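Local coordinates for protein 6-carboxyhexanoate--CoA ligase (Aquifex aeolicus, PDB 5TV8) that belongs to the BioW family of ligases and has an alpha/beta fold built from helices packed on separate beta-sheets, at residues Ser18-Ile23 / Lys34-Arg39; Gly114-Asp119 / Gly214-Val219; Leu179-Asp184 / Pro204-Gly209. All coordinates share one frame; numbering follows the deposited sequence.

The centre of contact 1 lies about 25 Å from that of contact 2 and about 23 Å from that of contact 3. It joins a helix to an edge strand of the antiparallel sheet and is partly buried. A salt bridge adjoins a small apolar patch. Contacts 2 and 3 are buried and share the mixed sheet, where strands 214-219 and 177-181 are neighbours. Contact 2 is a strand pair, held by backbone bonds and apolar side chains. In contact 3 a loop lysine and leucine meet a tryptophan and the turn after it. All three touch APC: contact 1 at its terminal phosphate, contact 2 mainly at its nucleoside, contact 3 at its phosphates and ribose.

Contact 1 of 3, residues Ser18-Ile23 / Lys34-Arg39; sequences SGAERI and KELLNR. With APC (diphosphomethylphosphonic acid adenosyl ester), chain C.
Strand 18-23 and helix 34-38 run almost antiparallel, at 173° with their axes 9.2 Å apart at the closest, and bring A20 against L36 and R22 against E35. R22 grips E35 side-on with two nitrogens. R22 NE donates to E35 OE1 at 2.8 Å, and R22 NH2 donates to E35 OE2, also at 2.8 Å. Both oxygens are met on the syn side, but the guanidinium and carboxylate planes are 48° apart. The third nitrogen turns back to the strand, where R22 NH1 bonds to the backbone E21 O at 2.9 Å. Three bonds thus fix the rotation of the guanidinium. A bend at chi2 (-72°) folds the R22 chain across L36. L36 CD2 sits over the centre of one guanidinium face and touches A20 CB at 3.8 Å. With an extended chain, R39 reaches back along the strand to S18, G19 and A20. Its CD lies 3.8 Å from A20 CB, and that methyl lies over one face of the R39 guanidinium, off its centre. R22 NH2 and R39 NH1 are 4.2 Å apart, and the carboxylate of E35 probably offsets the like charges. On the strand's ligand side, G19 N comes within 3.4 Å of APC O2G.

Strand 15-25 is an outer strand of the antiparallel sheet and pairs with strand 3-12 through S18, A20 and R22. S5 and H138 hold E21, which points away. Helix 29-38 covers one face of this sheet, where S18, L36 and R39 touch M8. It forms a beta-alpha-beta crossover to strand 45-52, on the far side of strand 3-12.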
# COMPACT_ATOMS: atom_id res chain seq x y z
N SER A 18 14.44 -1.69 -4.26
CA SER A 18 13.45 -2.67 -4.74
C SER A 18 13.00 -3.60 -3.62
O SER A 18 13.76 -3.89 -2.70
CB SER A 18 14.00 -3.50 -5.89
OG SER A 18 12.96 -4.26 -6.48
N GLY A 19 11.76 -4.07 -3.73
CA GLY A 19 11.13 -4.88 -2.70
C GLY A 19 9.87 -5.54 -3.23
O GLY A 19 9.18 -4.97 -4.09
N ALA A 20 9.57 -6.74 -2.73
CA ALA A 20 8.37 -7.48 -3.14
C ALA A 20 8.13 -8.68 -2.25
O ALA A 20 9.06 -9.20 -1.61
CB ALA A 20 8.48 -7.91 -4.59
N GLU A 21 6.88 -9.13 -2.21
CA GLU A 21 6.55 -10.40 -1.60
C GLU A 21 5.67 -11.23 -2.52
O GLU A 21 4.84 -10.70 -3.25
CB GLU A 21 5.88 -10.22 -0.25
CG GLU A 21 5.50 -11.53 0.44
CD GLU A 21 5.12 -11.35 1.90
OE1 GLU A 21 4.86 -10.19 2.33
OE2 GLU A 21 5.10 -12.37 2.63
N ARG A 22 5.88 -12.54 -2.47
CA ARG A 22 5.05 -13.51 -3.17
C ARG A 22 4.77 -14.66 -2.20
O ARG A 22 5.65 -15.10 -1.44
CB ARG A 22 5.78 -14.05 -4.39
CG ARG A 22 6.13 -13.00 -5.44
CD ARG A 22 4.90 -12.51 -6.19
NE ARG A 22 5.29 -11.55 -7.22
CZ ARG A 22 5.34 -10.22 -7.06
NH1 ARG A 22 5.00 -9.63 -5.91
NH2 ARG A 22 5.71 -9.47 -8.09
N ILE A 23 3.52 -15.14 -2.21
CA ILE A 23 3.12 -16.24 -1.34
C ILE A 23 2.59 -17.34 -2.24
O ILE A 23 1.53 -17.19 -2.84
CB ILE A 23 2.04 -15.82 -0.32
CG1 ILE A 23 2.40 -14.47 0.35
CG2 ILE A 23 1.88 -16.87 0.76
CD1 ILE A 23 1.44 -14.07 1.44
N LYS A 34 12.74 -16.78 -8.68
CA LYS A 34 13.29 -16.35 -9.97
C LYS A 34 12.81 -14.97 -10.36
O LYS A 34 13.61 -14.17 -10.82
CB LYS A 34 13.01 -17.36 -11.08
CG LYS A 34 14.00 -18.52 -11.09
CD LYS A 34 13.45 -19.76 -11.81
CE LYS A 34 13.67 -19.67 -13.31
NZ LYS A 34 12.93 -20.78 -13.97
N GLU A 35 11.52 -14.70 -10.16
CA GLU A 35 10.95 -13.39 -10.45
C GLU A 35 11.63 -12.32 -9.61
O GLU A 35 12.18 -11.36 -10.14
CB GLU A 35 9.43 -13.37 -10.21
CG GLU A 35 8.75 -12.12 -10.75
CD GLU A 35 7.44 -11.76 -10.07
OE1 GLU A 35 6.94 -12.54 -9.23
OE2 GLU A 35 6.89 -10.67 -10.38
N LEU A 36 11.62 -12.51 -8.29
CA LEU A 36 12.09 -11.47 -7.40
C LEU A 36 13.60 -11.21 -7.50
O LEU A 36 14.06 -10.06 -7.35
CB LEU A 36 11.66 -11.77 -5.96
CG LEU A 36 10.16 -12.02 -5.72
CD1 LEU A 36 9.86 -11.92 -4.24
CD2 LEU A 36 9.26 -11.06 -6.47
N LEU A 37 14.36 -12.26 -7.77
CA LEU A 37 15.79 -12.12 -7.99
C LEU A 37 16.01 -11.19 -9.17
O LEU A 37 16.92 -10.36 -9.15
CB LEU A 37 16.44 -13.48 -8.28
CG LEU A 37 17.95 -13.48 -8.59
CD1 LEU A 37 18.77 -13.29 -7.33
CD2 LEU A 37 18.36 -14.78 -9.25
N ASN A 38 15.16 -11.32 -10.19
CA ASN A 38 15.34 -10.56 -11.41
C ASN A 38 14.80 -9.14 -11.32
O ASN A 38 15.03 -8.32 -12.21
CB ASN A 38 14.65 -11.28 -12.57
CG ASN A 38 15.06 -10.72 -13.93
OD1 ASN A 38 16.25 -10.65 -14.26
ND2 ASN A 38 14.07 -10.34 -14.73
N ARG A 39 14.09 -8.86 -10.23
CA ARG A 39 13.20 -7.70 -10.19
C ARG A 39 13.90 -6.34 -10.25
O ARG A 39 13.53 -5.52 -11.08
CB ARG A 39 12.25 -7.80 -8.99
CG ARG A 39 11.22 -6.69 -8.94
CD ARG A 39 10.52 -6.69 -7.60
NE ARG A 39 9.79 -5.45 -7.35
CZ ARG A 39 8.61 -5.16 -7.89
NH1 ARG A 39 8.03 -6.01 -8.74
NH2 ARG A 39 8.02 -4.01 -7.60
PG APC C . 9.24 -1.05 -3.02
O1G APC C . 8.08 -1.39 -3.93
O2G APC C . 10.55 -0.85 -3.76
O3G APC C . 9.33 -1.93 -1.79
PB APC C . 8.20 1.53 -3.37
O1B APC C . 8.47 3.02 -2.80
O2B APC C . 8.68 1.44 -4.77
O3B APC C . 8.90 0.42 -2.43
PA APC C . 5.51 2.72 -3.19
O1A APC C . 4.11 2.28 -3.30
O2A APC C . 5.92 3.79 -4.33
C3A APC C . 6.44 1.19 -3.32
O5' APC C . 5.75 3.42 -1.77
C5' APC C . 5.14 4.69 -1.54
C4' APC C . 4.89 4.88 -0.06
O4' APC C . 4.05 3.85 0.46
C3' APC C . 6.18 4.83 0.73
O3' APC C . 6.71 6.15 0.90
C2' APC C . 5.77 4.21 2.05
O2' APC C . 5.38 5.26 2.92
C1' APC C . 4.50 3.44 1.75
N9 APC C . 4.70 1.97 1.70
C8 APC C . 5.41 1.28 0.77
N7 APC C . 5.36 -0.05 1.00
C5 APC C . 4.58 -0.24 2.09
C6 APC C . 4.10 -1.40 2.88
N6 APC C . 4.45 -2.67 2.55
N1 APC C . 3.31 -1.15 3.96
C2 APC C . 2.96 0.11 4.31
N3 APC C . 3.36 1.21 3.64
C4 APC C . 4.15 1.10 2.55

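Contact 2 of 3, residues Gly114-Asp119 / Gly214-Val219; sequences GAVLMD and GRVYFV. With APC (diphosphomethylphosphonic acid adenosyl ester), chain C.
A115 sets its methyl over the ring of Y217, in a CH-pi contact. A115 CB is 3.7 Å from the ring centroid and only 11° off the normal. The Y217 ring leans back toward the start of its strand because CG sits beside the backbone N (chi1 -63°). L117 meets the same ring obliquely, with L117 CD2 3.6 Å from Y217 CD2. On the other face of the sheet, V116 and V216 lie side by side and point the same way. M118 and F218 do likewise. M118 SD approaches F218 CE1 at 3.7 Å, an oblique Met-aromatic contact. V216 CG1 lies over one face of the F218 ring, toward its rim.

The backbones form a parallel ladder from V116-V216 to D119-V219. Four bonds hold it: V116 N to R215 O, Y217 N to V116 O, M118 N to Y217 O and V219 N to M118 O. Just before the ladder, G114 and R215 border APC. G114 O accepts a bond from APC O2' at 2.7 Å, and a water joins G114 O, R215 N and APC O2'. R215 passes the junction of ribose and adenine and also touches pimelic acid. R215 NE reaches APC O4' at 3.2 Å and R215 NH2 reaches APC O1A at 3.1 Å, both weakly. A salt bridge from NH1 to E178 anchors the same guanidinium. The Y217 hydroxyl bonds to T136.

Strand 116-119 is outermost in the mixed sheet, and strand 214-219 lies between it and strand 177-181. Helix 91-103 covers the face of M118, V216 and F218. Helix 224-233 covers the face of L117, Y217 and V219.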
# COMPACT_ATOMS: atom_id res chain seq x y z
N GLY A 114 7.16 2.83 5.71
CA GLY A 114 5.85 2.26 6.04
C GLY A 114 4.78 3.33 6.08
O GLY A 114 4.92 4.36 5.42
N ALA A 115 3.72 3.12 6.86
CA ALA A 115 2.56 4.00 6.84
C ALA A 115 2.36 4.70 8.16
O ALA A 115 2.72 4.17 9.21
CB ALA A 115 1.31 3.22 6.48
N VAL A 116 1.79 5.91 8.08
CA VAL A 116 1.27 6.62 9.24
C VAL A 116 0.00 5.90 9.67
O VAL A 116 -0.82 5.52 8.83
CB VAL A 116 0.86 8.08 8.87
CG1 VAL A 116 0.16 8.78 10.03
CG2 VAL A 116 2.06 8.89 8.37
N LEU A 117 -0.16 5.69 10.98
CA LEU A 117 -1.43 5.23 11.52
C LEU A 117 -2.11 6.40 12.18
O LEU A 117 -1.76 6.78 13.29
CB LEU A 117 -1.21 4.11 12.54
CG LEU A 117 -0.41 2.91 12.02
CD1 LEU A 117 -0.29 1.84 13.10
CD2 LEU A 117 -1.05 2.34 10.77
N MET A 118 -3.09 6.97 11.50
CA MET A 118 -3.76 8.14 12.02
C MET A 118 -5.06 7.79 12.72
O MET A 118 -5.89 7.05 12.19
CB MET A 118 -4.04 9.14 10.89
CG MET A 118 -4.66 10.45 11.36
SD MET A 118 -4.70 11.67 10.04
CE MET A 118 -3.02 12.30 10.11
N ASP A 119 -5.22 8.35 13.91
CA ASP A 119 -6.44 8.23 14.69
C ASP A 119 -7.59 8.95 13.95
O ASP A 119 -7.49 10.16 13.74
CB ASP A 119 -6.16 8.85 16.07
CG ASP A 119 -7.34 8.80 17.00
OD1 ASP A 119 -8.46 9.17 16.59
OD2 ASP A 119 -7.15 8.43 18.17
N GLY A 214 3.65 8.52 0.12
CA GLY A 214 3.37 7.87 1.37
C GLY A 214 2.01 7.24 1.47
O GLY A 214 1.24 7.20 0.50
N ARG A 215 1.72 6.73 2.67
CA ARG A 215 0.46 6.10 3.00
C ARG A 215 0.04 6.55 4.38
O ARG A 215 0.87 6.66 5.30
CB ARG A 215 0.59 4.57 2.98
CG ARG A 215 0.45 3.98 1.59
CD ARG A 215 0.63 2.48 1.59
NE ARG A 215 1.35 2.07 0.39
CZ ARG A 215 0.79 1.77 -0.77
NH1 ARG A 215 -0.52 1.82 -0.92
NH2 ARG A 215 1.54 1.42 -1.79
N VAL A 216 -1.26 6.79 4.51
CA VAL A 216 -1.88 7.04 5.80
C VAL A 216 -3.06 6.07 5.93
O VAL A 216 -3.90 5.97 5.02
CB VAL A 216 -2.33 8.52 5.96
CG1 VAL A 216 -3.02 8.74 7.30
CG2 VAL A 216 -1.12 9.45 5.82
N TYR A 217 -3.08 5.37 7.06
CA TYR A 217 -4.13 4.44 7.42
C TYR A 217 -4.96 5.10 8.49
O TYR A 217 -4.45 5.46 9.55
CB TYR A 217 -3.56 3.12 7.97
CG TYR A 217 -2.71 2.32 7.00
CD1 TYR A 217 -2.69 2.63 5.65
CD2 TYR A 217 -1.95 1.23 7.44
CE1 TYR A 217 -1.93 1.88 4.75
CE2 TYR A 217 -1.18 0.48 6.55
CZ TYR A 217 -1.18 0.82 5.20
OH TYR A 217 -0.44 0.11 4.29
N PHE A 218 -6.24 5.26 8.21
CA PHE A 218 -7.16 5.87 9.14
C PHE A 218 -7.77 4.79 10.00
O PHE A 218 -8.63 4.03 9.57
CB PHE A 218 -8.25 6.65 8.39
CG PHE A 218 -7.72 7.85 7.65
CD1 PHE A 218 -7.50 9.05 8.32
CD2 PHE A 218 -7.44 7.77 6.29
CE1 PHE A 218 -7.01 10.15 7.65
CE2 PHE A 218 -6.94 8.88 5.62
CZ PHE A 218 -6.73 10.08 6.29
N VAL A 219 -7.28 4.72 11.24
CA VAL A 219 -7.65 3.66 12.16
C VAL A 219 -8.27 4.21 13.44
O VAL A 219 -7.96 5.32 13.88
CB VAL A 219 -6.41 2.79 12.51
CG1 VAL A 219 -5.86 2.10 11.26
CG2 VAL A 219 -5.33 3.62 13.19
PG APC C . 9.24 -1.05 -3.02
O1G APC C . 8.08 -1.39 -3.93
O2G APC C . 10.55 -0.85 -3.76
O3G APC C . 9.33 -1.93 -1.79
PB APC C . 8.20 1.53 -3.37
O1B APC C . 8.47 3.02 -2.80
O2B APC C . 8.68 1.44 -4.77
O3B APC C . 8.90 0.42 -2.43
PA APC C . 5.51 2.72 -3.19
O1A APC C . 4.11 2.28 -3.30
O2A APC C . 5.92 3.79 -4.33
C3A APC C . 6.44 1.19 -3.32
O5' APC C . 5.75 3.42 -1.77
C5' APC C . 5.14 4.69 -1.54
C4' APC C . 4.89 4.88 -0.06
O4' APC C . 4.05 3.85 0.46
C3' APC C . 6.18 4.83 0.73
O3' APC C . 6.71 6.15 0.90
C2' APC C . 5.77 4.21 2.05
O2' APC C . 5.38 5.26 2.92
C1' APC C . 4.50 3.44 1.75
N9 APC C . 4.70 1.97 1.70
C8 APC C . 5.41 1.28 0.77
N7 APC C . 5.36 -0.05 1.00
C5 APC C . 4.58 -0.24 2.09
C6 APC C . 4.10 -1.40 2.88
N6 APC C . 4.45 -2.67 2.55
N1 APC C . 3.31 -1.15 3.96
C2 APC C . 2.96 0.11 4.31
N3 APC C . 3.36 1.21 3.64
C4 APC C . 4.15 1.10 2.55
O HOH W 1 4.06 7.26 4.56

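Contact 3 of 3, residues Leu179-Asp184 / Pro204-Gly209; sequences LCWSDD and PLKEKG. With APC (diphosphomethylphosphonic acid adenosyl ester), chain C; PML (pimelic acid), chain E.
K206 crosses W181 obliquely and carries its ammonium to the turn after strand 177-181. This is the tight part of the contact. K206 NZ donates to S182 O at 3.0 Å and to D184 O at 2.9 Å, in each case from above the carbonyl plane. A third carbonyl, that of D210, completes the grip. CG takes the crowded position between the backbone N and the carbonyl carbon (chi1 60°), and the chain then runs extended past the indole. K206 CD lies 3.8 Å from W181 CD1. L205 O lies over the centre of one indole face, with K206 CB over the same face nearer the rim. L205 CD1 touches W181 CE3 at 3.9 Å, the two side chains crossing at about a right angle. W181 NE1 bonds to L212 O. Beyond K206 the contact opens: E207, K208 and G209 are exposed and do not touch 179-184, though G209 bonds to the backbone of P185.

The turn itself faces the ligands. S182 OG accepts from D184 N at 3.2 Å, an ST turn, and donates to APC O2A at 2.9 Å. D183 OD2 accepts from APC O3' at 3.1 Å, and a magnesium ion lies about 3 Å from this side chain. C180 and S182 also border pimelic acid.

Strand 177-181 runs antiparallel to both its neighbours, 190-194 and 214-219, in the mixed sheet. Helix 91-103 packs on L179 and W181, while helix 73-85 adjoins W181, L205 and K206, its R77 bonding to L205 O.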
# COMPACT_ATOMS: atom_id res chain seq x y z
N LEU A 179 -5.17 6.78 2.53
CA LEU A 179 -4.70 7.75 1.54
C LEU A 179 -3.30 7.36 1.15
O LEU A 179 -2.45 7.11 2.02
CB LEU A 179 -4.71 9.18 2.08
CG LEU A 179 -3.98 10.26 1.27
CD1 LEU A 179 -4.68 10.53 -0.06
CD2 LEU A 179 -3.84 11.55 2.07
N CYS A 180 -3.04 7.34 -0.16
CA CYS A 180 -1.75 6.92 -0.66
C CYS A 180 -1.40 7.59 -1.97
O CYS A 180 -2.26 7.77 -2.83
CB CYS A 180 -1.75 5.39 -0.88
SG CYS A 180 -0.33 4.83 -1.85
N TRP A 181 -0.14 7.94 -2.12
CA TRP A 181 0.40 8.16 -3.46
C TRP A 181 1.86 7.73 -3.49
O TRP A 181 2.54 7.75 -2.46
CB TRP A 181 0.17 9.59 -3.96
CG TRP A 181 0.88 10.74 -3.24
CD1 TRP A 181 2.21 11.06 -3.30
CD2 TRP A 181 0.26 11.75 -2.43
NE1 TRP A 181 2.46 12.18 -2.54
CE2 TRP A 181 1.28 12.64 -2.01
CE3 TRP A 181 -1.06 12.00 -2.02
CZ2 TRP A 181 1.03 13.76 -1.19
CZ3 TRP A 181 -1.31 13.11 -1.19
CH2 TRP A 181 -0.27 13.97 -0.79
N SER A 182 2.31 7.29 -4.66
CA SER A 182 3.67 6.76 -4.85
C SER A 182 4.76 7.78 -4.49
O SER A 182 4.51 8.98 -4.44
CB SER A 182 3.86 6.30 -6.29
OG SER A 182 5.09 5.63 -6.45
N ASP A 183 5.96 7.29 -4.23
CA ASP A 183 7.07 8.20 -4.03
C ASP A 183 7.96 8.30 -5.28
O ASP A 183 8.77 9.22 -5.40
CB ASP A 183 7.84 7.90 -2.73
CG ASP A 183 8.16 6.43 -2.54
OD1 ASP A 183 7.88 5.61 -3.45
OD2 ASP A 183 8.71 6.10 -1.47
N ASP A 184 7.78 7.37 -6.22
CA ASP A 184 8.41 7.48 -7.52
C ASP A 184 8.02 8.83 -8.15
O ASP A 184 6.85 9.11 -8.33
CB ASP A 184 8.00 6.31 -8.41
CG ASP A 184 8.41 6.49 -9.86
OD1 ASP A 184 9.58 6.84 -10.15
OD2 ASP A 184 7.57 6.30 -10.74
N PRO A 204 -3.80 14.18 -11.00
CA PRO A 204 -2.50 13.85 -10.44
C PRO A 204 -2.40 14.24 -8.96
O PRO A 204 -2.64 15.41 -8.63
CB PRO A 204 -1.57 14.71 -11.29
CG PRO A 204 -2.39 15.93 -11.62
CD PRO A 204 -3.85 15.59 -11.43
N LEU A 205 -2.07 13.29 -8.08
CA LEU A 205 -2.05 13.59 -6.63
C LEU A 205 -0.79 14.28 -6.13
O LEU A 205 -0.69 14.62 -4.95
CB LEU A 205 -2.37 12.36 -5.76
CG LEU A 205 -3.83 12.07 -5.41
CD1 LEU A 205 -3.87 10.83 -4.53
CD2 LEU A 205 -4.54 13.22 -4.72
N LYS A 206 0.16 14.48 -7.04
CA LYS A 206 1.37 15.25 -6.75
C LYS A 206 1.93 15.82 -8.05
O LYS A 206 1.55 15.38 -9.14
CB LYS A 206 2.43 14.38 -6.08
CG LYS A 206 2.90 13.16 -6.88
CD LYS A 206 4.13 12.56 -6.20
CE LYS A 206 4.74 11.43 -7.00
NZ LYS A 206 5.95 10.91 -6.30
N GLU A 207 2.83 16.79 -7.92
CA GLU A 207 3.46 17.39 -9.08
C GLU A 207 4.49 16.42 -9.66
O GLU A 207 5.04 15.60 -8.93
CB GLU A 207 4.12 18.72 -8.71
CG GLU A 207 4.12 19.72 -9.86
CD GLU A 207 4.85 21.01 -9.54
OE1 GLU A 207 5.18 21.76 -10.50
OE2 GLU A 207 5.10 21.26 -8.34
N LYS A 208 4.71 16.50 -10.97
CA LYS A 208 5.65 15.60 -11.63
C LYS A 208 7.08 15.93 -11.19
O LYS A 208 7.48 17.10 -11.18
CB LYS A 208 5.49 15.68 -13.15
CG LYS A 208 5.94 14.45 -13.91
CD LYS A 208 4.84 13.94 -14.84
CE LYS A 208 5.26 12.65 -15.53
NZ LYS A 208 4.11 11.76 -15.89
N GLY A 209 7.84 14.91 -10.79
CA GLY A 209 9.22 15.10 -10.37
C GLY A 209 9.41 15.27 -8.87
O GLY A 209 10.54 15.28 -8.38
PG APC C . 9.24 -1.05 -3.02
O1G APC C . 8.08 -1.39 -3.93
O2G APC C . 10.55 -0.85 -3.76
O3G APC C . 9.33 -1.93 -1.79
PB APC C . 8.20 1.53 -3.37
O1B APC C . 8.47 3.02 -2.80
O2B APC C . 8.68 1.44 -4.77
O3B APC C . 8.90 0.42 -2.43
PA APC C . 5.51 2.72 -3.19
O1A APC C . 4.11 2.28 -3.30
O2A APC C . 5.92 3.79 -4.33
C3A APC C . 6.44 1.19 -3.32
O5' APC C . 5.75 3.42 -1.77
C5' APC C . 5.14 4.69 -1.54
C4' APC C . 4.89 4.88 -0.06
O4' APC C . 4.05 3.85 0.46
C3' APC C . 6.18 4.83 0.73
O3' APC C . 6.71 6.15 0.90
C2' APC C . 5.77 4.21 2.05
O2' APC C . 5.38 5.26 2.92
C1' APC C . 4.50 3.44 1.75
N9 APC C . 4.70 1.97 1.70
C8 APC C . 5.41 1.28 0.77
N7 APC C . 5.36 -0.05 1.00
C5 APC C . 4.58 -0.24 2.09
C6 APC C . 4.10 -1.40 2.88
N6 APC C . 4.45 -2.67 2.55
N1 APC C . 3.31 -1.15 3.96
C2 APC C . 2.96 0.11 4.31
N3 APC C . 3.36 1.21 3.64
C4 APC C . 4.15 1.10 2.55
C1 PML E . 2.18 3.42 -5.31
O11 PML E . 2.76 3.17 -6.40
O12 PML E . 2.78 3.48 -4.23
C2 PML E . 0.71 3.68 -5.21
C3 PML E . 0.18 4.29 -6.48
C4 PML E . -1.21 3.74 -6.66
C5 PML E . -1.30 3.07 -8.00
C6 PML E . -2.22 3.93 -8.86
C7 PML E . -3.11 3.01 -9.65
O71 PML E . -4.02 2.45 -9.02
O72 PML E . -2.91 2.84 -10.87